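Local coordinates for SAM dependent methyltransferase (Aquifex aeolicus, PDB 3DH0), which binds S-adenosylmethionine and probably acts as a methyltransferase, passing on the methyl group of this cofactor, at residues Val41-Val44 with Gly45-Ala48; Ala78-Lys81 with Val82-Gly86; Pro101-Asp104 with Asn105-Asp108; Leu119-Pro122 with Leu123-Leu126; Phe125-Glu128 with Leu129-Val132. All blocks are in the same frame, centred on the assembly; numbering follows the deposited sequence.

Contact 1 (Val41-Val44 with Gly45-Ala48); sequences VLDV and GTGA. With SAM (S-adenosylmethionine), chain C.
The carboxylate of Asp43 is met on one face by the hydroxyl of Thr46, which gives OG1 to OD2 at 3.3 Å from about 54° out of the carboxylate plane. The two side chains cross at about a right angle. CG of Asp43 is anti to its own N (chi1 -173°), which carries the carboxylate forward to Thr46; Leu52 and Leu55 of helix 52-59 and Phe111 pack around it. An alanine in place of Asp43 would probably leave the Thr46 hydroxyl without this acceptor. Between Asp43 and Thr46 the chain folds tightly: Thr46 N makes a weak bond back to Val44 O (3.0 Å), with Gly45 at the centre of an inverse gamma turn. This turn presents Gly45 O to the amino nitrogen N of SAM at 2.8 Å. The bare CA of Gly45 lets the ribose, with its oxygen O4', lie close against the turn, while Val44 CG1 lies 3.9 Å from adenine C2 of SAM. Gly47, at positive phi, gives its N to Asp69. This glycine-rich loop after the first sheet strand is the characteristic cofactor-binding motif of Rossmann-like methyltransferases.

Contact 2 (Ala78-Lys81 with Val82-Gly86); sequences AWEK and VNKLG
Val82 and Trp79 form the close-packed part of the last two turns of helix 72-85. CG2 of Val82 approaches the indole obliquely, 3.5 Å from CE3 of Trp79. The ring reaches it because CG of Trp79 stands anti to the backbone N (chi1 178°), carrying the indole toward Val82, one turn on. Behind this pair the backbone is regular: Val82 N bonds to Ala78 O at 3.1 Å and Asn83 N to Trp79 O at 3.2 Å. Val82 also packs on Val90 and Val92, and Trp79 on Val92, so this flank faces the next strand. The helix is thus the connection of a beta-alpha-beta unit, joining strand 64-69 to strand 90-94 of the Rossmann-like sheet, and Ala78 rests on Thr46 of the cofactor loop.

The solvent side is held more loosely. There Glu80 stretches out while Lys84 folds back at chi3 (-66°), and the two make a long salt bridge, with Lys84 NZ 3.5 Å from OE2 of Glu80. Lys81 and Leu85 lie alongside each other and point the same way, CD of the lysine 3.7 Å from CD1 of the leucine. The charged end of Lys81 is engaged elsewhere, in a salt bridge to Asp16. Leu85 N still bonds to Lys81 O at 2.9 Å with an N-H...O angle of 151°, but at Gly86 the chain leaves the helix with positive phi, and Gly86 N holds Val82 O by a weak bond.

Contact 3 (Pro101-Asp104 with Asn105-Asp108); sequences PLPD and NTVD
Between Pro103 and Thr106 the chain reverses in a tight turn, Asp104 having an extended psi and Asn105 a positive phi of 43°. The hydroxyl of Thr106 closes this turn, giving OG1 to Pro103 O at 2.7 Å; the donor lies in the carbonyl plane, with a C=O...O angle of 160°. Thr106 carries OG1 between its own N and carbonyl carbon (chi1 48°), which aims the hydroxyl across the turn and sets the methyl CG2 against CG of the Pro103 ring, the side chains crossing at about a right angle. A valine in place of Thr106 would probably leave Pro103 O without its side-chain donor and the turn less firmly closed. On the buried side of the turn, CB of Leu102 lies 3.9 Å from OG1 of Thr106, and CD2 of Leu102 packs on CG1 of Val107 at 4.1 Å. The carboxylate of Asp104 points off the turn to a salt bridge with Arg131. The turn leads into strand 107-113: Leu102 also touches Leu93 of strand 90-94, and both Leu102 and Val107 pack on Val132 at the end of helix 122-132, whose last residues bond to the backbone of Asn105, Thr106 and Val107.

Contact 4 (Leu119-Pro122 with Leu123-Leu126); sequences LSEP and LKFL. With SAM (S-adenosylmethionine), chain C.
Leu123, in the first turn of helix 122-132, lays its CD2 methyl 4.2 Å from CB of Pro122, on the exposed side of the helix. Next comes Lys124, which is tied to Glu121 twice. Its N bonds to Glu121 O at 3.2 Å from well above the carbonyl plane, and its NZ makes a salt bridge to OE2 of Glu121 at 2.9 Å. The two side chains run side by side in the same direction, and the lysine bends at chi3 (-62°) to bring the ammonium to the carboxylate from above its plane.

Glu121 holds the N-cap position, and Pro122, whose N has no hydrogen to give, begins the helix, the one that follows strand 107-113 in this Rossmann-like domain; the loop before it helps to line the adenine end of the cofactor pocket.

Phe125 N is a second donor to Glu121 O, at 3.0 Å. Its side chain, CG anti to the backbone N (chi1 176°), turns inward, and CD2 of Leu119 sits over the ring centre in a CH-pi contact, 4.0 Å from the centroid. The same methyl lies over the adenine face at N6 of SAM, 3.4 Å away, while CE2 of Phe125 stands obliquely off N1 of SAM at 3.9 Å. In the same loop Ser120 N is hydrogen-bonded to Glu97 OE2. Leu126 last turns to the other flank, where it packs on Ala171 and Ile173.

Contact 5 (Phe125-Glu128 with Leu129-Val132); sequences FLEE and LKRV. With SAM (S-adenosylmethionine), chain C.
OE2 of Glu128 is gripped by two nitrogens of Arg131, NH2 at 2.9 Å and NE at 3.2 Å, both from the same face of the carboxylate. The guanidinium presents its NE side nearly in plane, but the two flat groups are turned 59° apart, and both donors converge on the one oxygen instead of pairing with two. Arg131 comes round by bending at chi3 (73°), so that it lies alongside Glu128. Outside the helix the same OE2 also accepts from Ile100 N, while Arg131 reaches on to Asp104 in a salt bridge and to Leu102 O; this charge pair therefore pins the helix to the loop that precedes strand 107-113.

A second pair one residue earlier is more exposed. Glu127 and Lys130 run side by side, and NZ of the lysine, bent at its last torsion, forms a salt bridge to OE1 of Glu127 at 2.7 Å.

On the buried face Leu129 carries the packing. Its CD1 lies 3.5 Å from CE1 of Phe125, approaching the ring obliquely, and 4.3 Å from CD1 of Leu126. The side chain continues onto Ile110 and Met112, and Val132 onto Val107. Along the backbone, Leu129 N bonds to Phe125 O at 2.8 Å and Lys130 N to Leu126 O at 3.2 Å. With one charge pair on each of two flanks and Leu129 and Val132 against strand 107-113, this is an amphipathic helix packed on the central sheet of a Rossmann-like fold.

Contact 1 lies in the core, at the end of a central strand, and is wholly buried; the other four are partly buried and further out. Contacts 4 and 5 are successive parts of helix 122-132 and share Phe125, whose CZ touches Val44 CG1 of contact 1 at 3.7 Å, so all three gather round the cofactor. Contacts 3 and 5 meet through a charge pair. Contact 2 sits apart, its centre about 29 Å from that of contact 4, yet it still touches contact 1. Contacts 1 and 3 each use a threonine hydroxyl at a bend, one beside SAM and one near the surface. Contacts 2, 4 and 5 carry surface salt bridges, and contact 5 adds one that joins helix to loop.

Contact 1 (Val41-Val44 with Gly45-Ala48)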
# COMPACT_ATOMS: atom_id res chain seq x y z
N VAL A 41 -0.56 9.69 4.76
CA VAL A 41 -0.75 8.34 4.26
C VAL A 41 0.49 7.47 4.35
O VAL A 41 1.61 7.92 4.13
CB VAL A 41 -1.25 8.37 2.81
CG1 VAL A 41 -0.41 9.33 1.99
CG2 VAL A 41 -1.18 6.98 2.21
N LEU A 42 0.26 6.20 4.70
CA LEU A 42 1.34 5.23 4.81
C LEU A 42 1.25 4.32 3.60
O LEU A 42 0.19 3.77 3.31
CB LEU A 42 1.21 4.40 6.09
CG LEU A 42 2.35 3.40 6.31
CD1 LEU A 42 3.67 4.15 6.44
CD2 LEU A 42 2.10 2.56 7.55
N ASP A 43 2.37 4.19 2.89
CA ASP A 43 2.46 3.35 1.71
C ASP A 43 3.34 2.19 2.15
O ASP A 43 4.55 2.32 2.20
CB ASP A 43 3.13 4.14 0.58
CG ASP A 43 3.12 3.40 -0.75
OD1 ASP A 43 2.39 2.40 -0.89
OD2 ASP A 43 3.85 3.83 -1.68
N VAL A 44 2.72 1.06 2.46
CA VAL A 44 3.45 -0.10 2.96
C VAL A 44 4.55 -0.70 2.08
O VAL A 44 5.73 -0.52 2.37
CB VAL A 44 2.45 -1.17 3.43
CG1 VAL A 44 3.18 -2.37 4.00
CG2 VAL A 44 1.56 -0.57 4.50
N GLY A 45 4.23 -1.42 1.02
CA GLY A 45 5.31 -1.94 0.20
C GLY A 45 5.63 -0.92 -0.87
O GLY A 45 5.30 -1.11 -2.04
N THR A 46 6.29 0.16 -0.48
CA THR A 46 6.59 1.22 -1.42
C THR A 46 7.36 0.76 -2.65
O THR A 46 7.21 1.33 -3.73
CB THR A 46 7.32 2.37 -0.72
OG1 THR A 46 7.09 3.57 -1.46
CG2 THR A 46 8.81 2.10 -0.67
N GLY A 47 8.19 -0.26 -2.50
CA GLY A 47 8.96 -0.78 -3.61
C GLY A 47 9.78 0.23 -4.39
O GLY A 47 10.72 0.81 -3.87
N ALA A 48 9.42 0.44 -5.65
CA ALA A 48 10.12 1.40 -6.49
C ALA A 48 9.58 2.82 -6.26
O ALA A 48 10.19 3.79 -6.68
CB ALA A 48 9.96 1.00 -7.96
N SAM C . 3.52 -1.42 -4.22
CA SAM C . 4.66 -1.30 -5.18
C SAM C . 4.21 -0.65 -6.47
O SAM C . 3.03 -0.33 -6.58
OXT SAM C . 5.11 -0.50 -7.35
CB SAM C . 5.24 -2.68 -5.47
CG SAM C . 5.37 -3.43 -4.21
SD SAM C . 6.02 -5.12 -4.20
CE SAM C . 4.69 -6.05 -4.96
C5' SAM C . 5.93 -5.48 -2.51
C4' SAM C . 6.97 -4.81 -1.64
O4' SAM C . 6.63 -5.20 -0.31
C3' SAM C . 8.38 -5.42 -1.81
O3' SAM C . 9.17 -4.36 -2.42
C2' SAM C . 8.91 -5.67 -0.41
O2' SAM C . 10.23 -5.28 -0.09
C1' SAM C . 7.76 -5.07 0.46
N9 SAM C . 7.46 -5.72 1.72
C8 SAM C . 7.31 -7.06 2.02
N7 SAM C . 7.02 -7.28 3.26
C5 SAM C . 6.96 -6.01 3.83
C6 SAM C . 6.68 -5.55 5.15
N6 SAM C . 6.40 -6.40 6.16
N1 SAM C . 6.70 -4.18 5.39
C2 SAM C . 6.98 -3.36 4.35
N3 SAM C . 7.26 -3.69 3.08
C4 SAM C . 7.23 -5.04 2.89

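Contact 2 (Ala78-Lys81 with Val82-Gly86)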
# COMPACT_ATOMS: atom_id res chain seq x y z
N ALA A 78 13.37 4.19 -4.20
CA ALA A 78 12.21 5.06 -4.04
C ALA A 78 12.63 6.46 -3.61
O ALA A 78 12.03 7.44 -4.01
CB ALA A 78 11.25 4.47 -3.01
N TRP A 79 13.66 6.53 -2.78
CA TRP A 79 14.15 7.81 -2.32
C TRP A 79 14.68 8.62 -3.49
O TRP A 79 14.28 9.77 -3.67
CB TRP A 79 15.26 7.58 -1.29
CG TRP A 79 15.86 8.84 -0.79
CD1 TRP A 79 17.17 9.19 -0.82
CD2 TRP A 79 15.16 9.94 -0.21
NE1 TRP A 79 17.33 10.45 -0.31
CE2 TRP A 79 16.11 10.93 0.08
CE3 TRP A 79 13.81 10.19 0.09
CZ2 TRP A 79 15.77 12.15 0.65
CZ3 TRP A 79 13.47 11.41 0.66
CH2 TRP A 79 14.44 12.37 0.94
N GLU A 80 15.56 8.03 -4.30
CA GLU A 80 16.11 8.74 -5.44
C GLU A 80 14.96 9.16 -6.34
O GLU A 80 15.04 10.15 -7.06
CB GLU A 80 17.10 7.87 -6.21
CG GLU A 80 17.57 8.54 -7.50
CD GLU A 80 18.84 7.94 -8.08
OE1 GLU A 80 18.89 6.71 -8.32
OE2 GLU A 80 19.81 8.71 -8.32
N LYS A 81 13.88 8.41 -6.29
CA LYS A 81 12.74 8.74 -7.10
C LYS A 81 12.13 10.05 -6.66
O LYS A 81 11.96 10.96 -7.47
CB LYS A 81 11.69 7.63 -7.02
CG LYS A 81 10.29 8.11 -7.34
CD LYS A 81 9.80 7.59 -8.67
CE LYS A 81 9.48 6.12 -8.59
NZ LYS A 81 9.18 5.55 -9.92
N VAL A 82 11.79 10.18 -5.38
CA VAL A 82 11.17 11.40 -4.92
C VAL A 82 12.02 12.63 -5.21
O VAL A 82 11.48 13.70 -5.50
CB VAL A 82 10.86 11.39 -3.39
CG1 VAL A 82 10.20 10.07 -3.01
CG2 VAL A 82 12.11 11.64 -2.60
N ASN A 83 13.33 12.47 -5.15
CA ASN A 83 14.22 13.59 -5.40
C ASN A 83 14.31 13.92 -6.86
O ASN A 83 14.52 15.06 -7.24
CB ASN A 83 15.61 13.32 -4.90
CG ASN A 83 15.69 13.36 -3.42
OD1 ASN A 83 15.23 12.44 -2.74
ND2 ASN A 83 16.26 14.44 -2.88
N LYS A 84 14.16 12.89 -7.67
CA LYS A 84 14.24 13.05 -9.09
C LYS A 84 13.00 13.76 -9.58
O LYS A 84 13.06 14.59 -10.48
CB LYS A 84 14.38 11.68 -9.72
CG LYS A 84 14.88 11.66 -11.14
CD LYS A 84 15.50 10.30 -11.44
CE LYS A 84 16.76 10.08 -10.58
NZ LYS A 84 17.28 8.68 -10.69
N LEU A 85 11.87 13.46 -8.94
CA LEU A 85 10.59 14.04 -9.33
C LEU A 85 10.23 15.32 -8.60
O LEU A 85 9.34 16.04 -9.03
CB LEU A 85 9.47 13.02 -9.16
CG LEU A 85 9.60 11.69 -9.94
CD1 LEU A 85 8.36 10.85 -9.74
CD2 LEU A 85 9.83 11.96 -11.41
N GLY A 86 10.91 15.59 -7.49
CA GLY A 86 10.62 16.79 -6.73
C GLY A 86 9.43 16.67 -5.80
O GLY A 86 8.72 17.66 -5.58

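Contact 3 (Pro101-Asp104 with Asn105-Asp108)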
# COMPACT_ATOMS: atom_id res chain seq x y z
N PRO A 101 8.56 2.34 11.97
CA PRO A 101 9.29 3.40 12.67
C PRO A 101 8.53 4.70 12.91
O PRO A 101 9.11 5.78 12.86
CB PRO A 101 10.51 3.60 11.79
CG PRO A 101 9.96 3.36 10.43
CD PRO A 101 9.10 2.14 10.61
N LEU A 102 7.25 4.60 13.20
CA LEU A 102 6.43 5.78 13.43
C LEU A 102 5.78 5.79 14.80
O LEU A 102 5.58 4.74 15.41
CB LEU A 102 5.34 5.84 12.36
CG LEU A 102 5.47 6.72 11.11
CD1 LEU A 102 6.86 6.73 10.56
CD2 LEU A 102 4.50 6.19 10.10
N PRO A 103 5.46 6.99 15.32
CA PRO A 103 4.81 7.05 16.64
C PRO A 103 3.31 6.75 16.51
O PRO A 103 2.75 6.87 15.43
CB PRO A 103 5.08 8.48 17.11
CG PRO A 103 5.26 9.25 15.84
CD PRO A 103 6.05 8.30 14.98
N ASP A 104 2.68 6.36 17.60
CA ASP A 104 1.26 6.05 17.58
C ASP A 104 0.40 7.16 16.99
O ASP A 104 0.79 8.33 16.98
CB ASP A 104 0.75 5.77 18.99
CG ASP A 104 1.46 4.62 19.66
OD1 ASP A 104 0.80 3.88 20.41
OD2 ASP A 104 2.68 4.45 19.46
N ASN A 105 -0.77 6.77 16.50
CA ASN A 105 -1.75 7.69 15.95
C ASN A 105 -1.20 8.79 15.06
O ASN A 105 -1.48 9.98 15.26
CB ASN A 105 -2.54 8.28 17.12
CG ASN A 105 -2.94 7.22 18.13
OD1 ASN A 105 -3.73 6.32 17.82
ND2 ASN A 105 -2.39 7.30 19.33
N THR A 106 -0.44 8.40 14.05
CA THR A 106 0.14 9.36 13.13
C THR A 106 -0.37 9.25 11.69
O THR A 106 -0.13 10.14 10.88
CB THR A 106 1.70 9.25 13.13
OG1 THR A 106 2.09 7.88 13.01
CG2 THR A 106 2.28 9.82 14.42
N VAL A 107 -1.09 8.17 11.37
CA VAL A 107 -1.58 8.03 10.00
C VAL A 107 -3.09 7.99 9.83
O VAL A 107 -3.80 7.35 10.60
CB VAL A 107 -0.99 6.78 9.32
CG1 VAL A 107 0.52 6.80 9.43
CG2 VAL A 107 -1.56 5.53 9.93
N ASP A 108 -3.56 8.66 8.79
CA ASP A 108 -4.98 8.76 8.49
C ASP A 108 -5.41 7.75 7.43
O ASP A 108 -6.52 7.19 7.47
CB ASP A 108 -5.28 10.18 7.99
CG ASP A 108 -4.84 11.24 8.99
OD1 ASP A 108 -5.39 11.27 10.11
OD2 ASP A 108 -3.95 12.05 8.65

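Contact 4 (Leu119-Pro122 with Leu123-Leu126)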
# COMPACT_ATOMS: atom_id res chain seq x y z
N LEU A 119 3.51 -10.35 3.26
CA LEU A 119 3.77 -10.25 4.69
C LEU A 119 4.07 -11.59 5.38
O LEU A 119 3.25 -12.52 5.31
CB LEU A 119 2.58 -9.59 5.38
CG LEU A 119 2.16 -8.20 4.89
CD1 LEU A 119 0.85 -7.77 5.53
CD2 LEU A 119 3.27 -7.22 5.20
N SER A 120 5.21 -11.70 6.04
CA SER A 120 5.56 -12.92 6.76
C SER A 120 4.48 -13.27 7.79
O SER A 120 3.91 -14.35 7.77
CB SER A 120 6.90 -12.76 7.49
OG SER A 120 7.98 -12.71 6.58
N GLU A 121 4.19 -12.33 8.68
CA GLU A 121 3.17 -12.57 9.69
C GLU A 121 2.11 -11.49 9.68
O GLU A 121 2.15 -10.53 10.46
CB GLU A 121 3.84 -12.68 11.05
CG GLU A 121 4.79 -13.87 11.13
CD GLU A 121 5.91 -13.66 12.12
OE1 GLU A 121 6.77 -12.78 11.88
OE2 GLU A 121 5.92 -14.39 13.15
N PRO A 122 1.11 -11.64 8.79
CA PRO A 122 -0.01 -10.71 8.61
C PRO A 122 -0.61 -10.12 9.89
O PRO A 122 -0.37 -8.96 10.22
CB PRO A 122 -1.02 -11.55 7.84
CG PRO A 122 -0.16 -12.39 6.98
CD PRO A 122 0.99 -12.80 7.89
N LEU A 123 -1.41 -10.91 10.59
CA LEU A 123 -2.10 -10.45 11.79
C LEU A 123 -1.22 -9.78 12.86
O LEU A 123 -1.72 -9.04 13.72
CB LEU A 123 -2.92 -11.61 12.38
CG LEU A 123 -2.23 -12.94 12.71
CD1 LEU A 123 -3.32 -13.98 13.00
CD2 LEU A 123 -1.32 -13.42 11.56
N LYS A 124 0.08 -10.03 12.80
CA LYS A 124 1.02 -9.44 13.74
C LYS A 124 1.43 -8.10 13.17
O LYS A 124 1.73 -7.16 13.91
CB LYS A 124 2.24 -10.36 13.88
CG LYS A 124 3.28 -9.93 14.90
CD LYS A 124 4.38 -10.99 15.05
CE LYS A 124 3.83 -12.32 15.58
NZ LYS A 124 4.85 -13.41 15.66
N PHE A 125 1.44 -8.01 11.84
CA PHE A 125 1.79 -6.77 11.17
C PHE A 125 0.60 -5.83 11.32
O PHE A 125 0.75 -4.63 11.53
CB PHE A 125 2.06 -7.03 9.69
CG PHE A 125 2.34 -5.79 8.91
CD1 PHE A 125 1.31 -5.10 8.30
CD2 PHE A 125 3.64 -5.30 8.81
CE1 PHE A 125 1.56 -3.92 7.61
CE2 PHE A 125 3.90 -4.12 8.12
CZ PHE A 125 2.86 -3.43 7.52
N LEU A 126 -0.59 -6.42 11.21
CA LEU A 126 -1.85 -5.68 11.36
C LEU A 126 -1.93 -4.98 12.71
O LEU A 126 -2.46 -3.88 12.81
CB LEU A 126 -3.03 -6.63 11.22
CG LEU A 126 -3.54 -6.92 9.81
CD1 LEU A 126 -4.08 -5.65 9.18
CD2 LEU A 126 -2.41 -7.47 8.98
N SAM C . 3.52 -1.42 -4.22
CA SAM C . 4.66 -1.30 -5.18
C SAM C . 4.21 -0.65 -6.47
O SAM C . 3.03 -0.33 -6.58
OXT SAM C . 5.11 -0.50 -7.35
CB SAM C . 5.24 -2.68 -5.47
CG SAM C . 5.37 -3.43 -4.21
SD SAM C . 6.02 -5.12 -4.20
CE SAM C . 4.69 -6.05 -4.96
C5' SAM C . 5.93 -5.48 -2.51
C4' SAM C . 6.97 -4.81 -1.64
O4' SAM C . 6.63 -5.20 -0.31
C3' SAM C . 8.38 -5.42 -1.81
O3' SAM C . 9.17 -4.36 -2.42
C2' SAM C . 8.91 -5.67 -0.41
O2' SAM C . 10.23 -5.28 -0.09
C1' SAM C . 7.76 -5.07 0.46
N9 SAM C . 7.46 -5.72 1.72
C8 SAM C . 7.31 -7.06 2.02
N7 SAM C . 7.02 -7.28 3.26
C5 SAM C . 6.96 -6.01 3.83
C6 SAM C . 6.68 -5.55 5.15
N6 SAM C . 6.40 -6.40 6.16
N1 SAM C . 6.70 -4.18 5.39
C2 SAM C . 6.98 -3.36 4.35
N3 SAM C . 7.26 -3.69 3.08
C4 SAM C . 7.23 -5.04 2.89

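Contact 5 (Phe125-Glu128 with Leu129-Val132)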
# COMPACT_ATOMS: atom_id res chain seq x y z
N PHE A 125 1.44 -8.01 11.84
CA PHE A 125 1.79 -6.77 11.17
C PHE A 125 0.60 -5.83 11.32
O PHE A 125 0.75 -4.63 11.53
CB PHE A 125 2.06 -7.03 9.69
CG PHE A 125 2.34 -5.79 8.91
CD1 PHE A 125 1.31 -5.10 8.30
CD2 PHE A 125 3.64 -5.30 8.81
CE1 PHE A 125 1.56 -3.92 7.61
CE2 PHE A 125 3.90 -4.12 8.12
CZ PHE A 125 2.86 -3.43 7.52
N LEU A 126 -0.59 -6.42 11.21
CA LEU A 126 -1.85 -5.68 11.36
C LEU A 126 -1.93 -4.98 12.71
O LEU A 126 -2.46 -3.88 12.81
CB LEU A 126 -3.03 -6.63 11.22
CG LEU A 126 -3.54 -6.92 9.81
CD1 LEU A 126 -4.08 -5.65 9.18
CD2 LEU A 126 -2.41 -7.47 8.98
N GLU A 127 -1.41 -5.62 13.76
CA GLU A 127 -1.44 -5.01 15.08
C GLU A 127 -0.54 -3.79 15.08
O GLU A 127 -0.91 -2.72 15.57
CB GLU A 127 -0.98 -5.99 16.15
CG GLU A 127 -1.86 -7.20 16.27
CD GLU A 127 -3.34 -6.86 16.46
OE1 GLU A 127 -3.68 -6.20 17.46
OE2 GLU A 127 -4.16 -7.28 15.61
N GLU A 128 0.65 -3.96 14.50
CA GLU A 128 1.60 -2.85 14.43
C GLU A 128 0.95 -1.71 13.65
O GLU A 128 1.12 -0.54 13.98
CB GLU A 128 2.88 -3.33 13.75
CG GLU A 128 3.99 -2.30 13.62
CD GLU A 128 4.48 -1.73 14.95
OE1 GLU A 128 4.39 -2.42 15.99
OE2 GLU A 128 4.98 -0.59 14.96
N LEU A 129 0.19 -2.06 12.61
CA LEU A 129 -0.48 -1.07 11.78
C LEU A 129 -1.47 -0.16 12.53
O LEU A 129 -1.52 1.04 12.28
CB LEU A 129 -1.20 -1.75 10.62
CG LEU A 129 -0.58 -1.63 9.22
CD1 LEU A 129 -1.47 -2.37 8.26
CD2 LEU A 129 -0.45 -0.18 8.79
N LYS A 130 -2.27 -0.75 13.42
CA LYS A 130 -3.26 0.01 14.19
C LYS A 130 -2.58 1.03 15.08
O LYS A 130 -3.07 2.13 15.29
CB LYS A 130 -4.08 -0.91 15.09
CG LYS A 130 -4.71 -2.13 14.46
CD LYS A 130 -5.94 -2.51 15.28
CE LYS A 130 -6.31 -3.99 15.17
NZ LYS A 130 -5.52 -4.85 16.08
N ARG A 131 -1.43 0.64 15.62
CA ARG A 131 -0.68 1.52 16.50
C ARG A 131 -0.36 2.84 15.81
O ARG A 131 -0.71 3.90 16.33
CB ARG A 131 0.62 0.83 16.95
CG ARG A 131 1.39 1.64 17.98
CD ARG A 131 2.67 0.96 18.40
NE ARG A 131 3.69 1.02 17.36
CZ ARG A 131 4.17 2.15 16.85
NH1 ARG A 131 3.72 3.32 17.28
NH2 ARG A 131 5.10 2.11 15.92
N VAL A 132 0.28 2.77 14.65
CA VAL A 132 0.65 3.98 13.93
C VAL A 132 -0.59 4.67 13.36
O VAL A 132 -0.57 5.85 13.04
CB VAL A 132 1.66 3.70 12.79
CG1 VAL A 132 2.88 3.00 13.33
CG2 VAL A 132 1.00 2.86 11.70
N SAM C . 3.52 -1.42 -4.22
CA SAM C . 4.66 -1.30 -5.18
C SAM C . 4.21 -0.65 -6.47
O SAM C . 3.03 -0.33 -6.58
OXT SAM C . 5.11 -0.50 -7.35
CB SAM C . 5.24 -2.68 -5.47
CG SAM C . 5.37 -3.43 -4.21
SD SAM C . 6.02 -5.12 -4.20
CE SAM C . 4.69 -6.05 -4.96
C5' SAM C . 5.93 -5.48 -2.51
C4' SAM C . 6.97 -4.81 -1.64
O4' SAM C . 6.63 -5.20 -0.31
C3' SAM C . 8.38 -5.42 -1.81
O3' SAM C . 9.17 -4.36 -2.42
C2' SAM C . 8.91 -5.67 -0.41
O2' SAM C . 10.23 -5.28 -0.09
C1' SAM C . 7.76 -5.07 0.46
N9 SAM C . 7.46 -5.72 1.72
C8 SAM C . 7.31 -7.06 2.02
N7 SAM C . 7.02 -7.28 3.26
C5 SAM C . 6.96 -6.01 3.83
C6 SAM C . 6.68 -5.55 5.15
N6 SAM C . 6.40 -6.40 6.16
N1 SAM C . 6.70 -4.18 5.39
C2 SAM C . 6.98 -3.36 4.35
N3 SAM C . 7.26 -3.69 3.08
C4 SAM C . 7.23 -5.04 2.89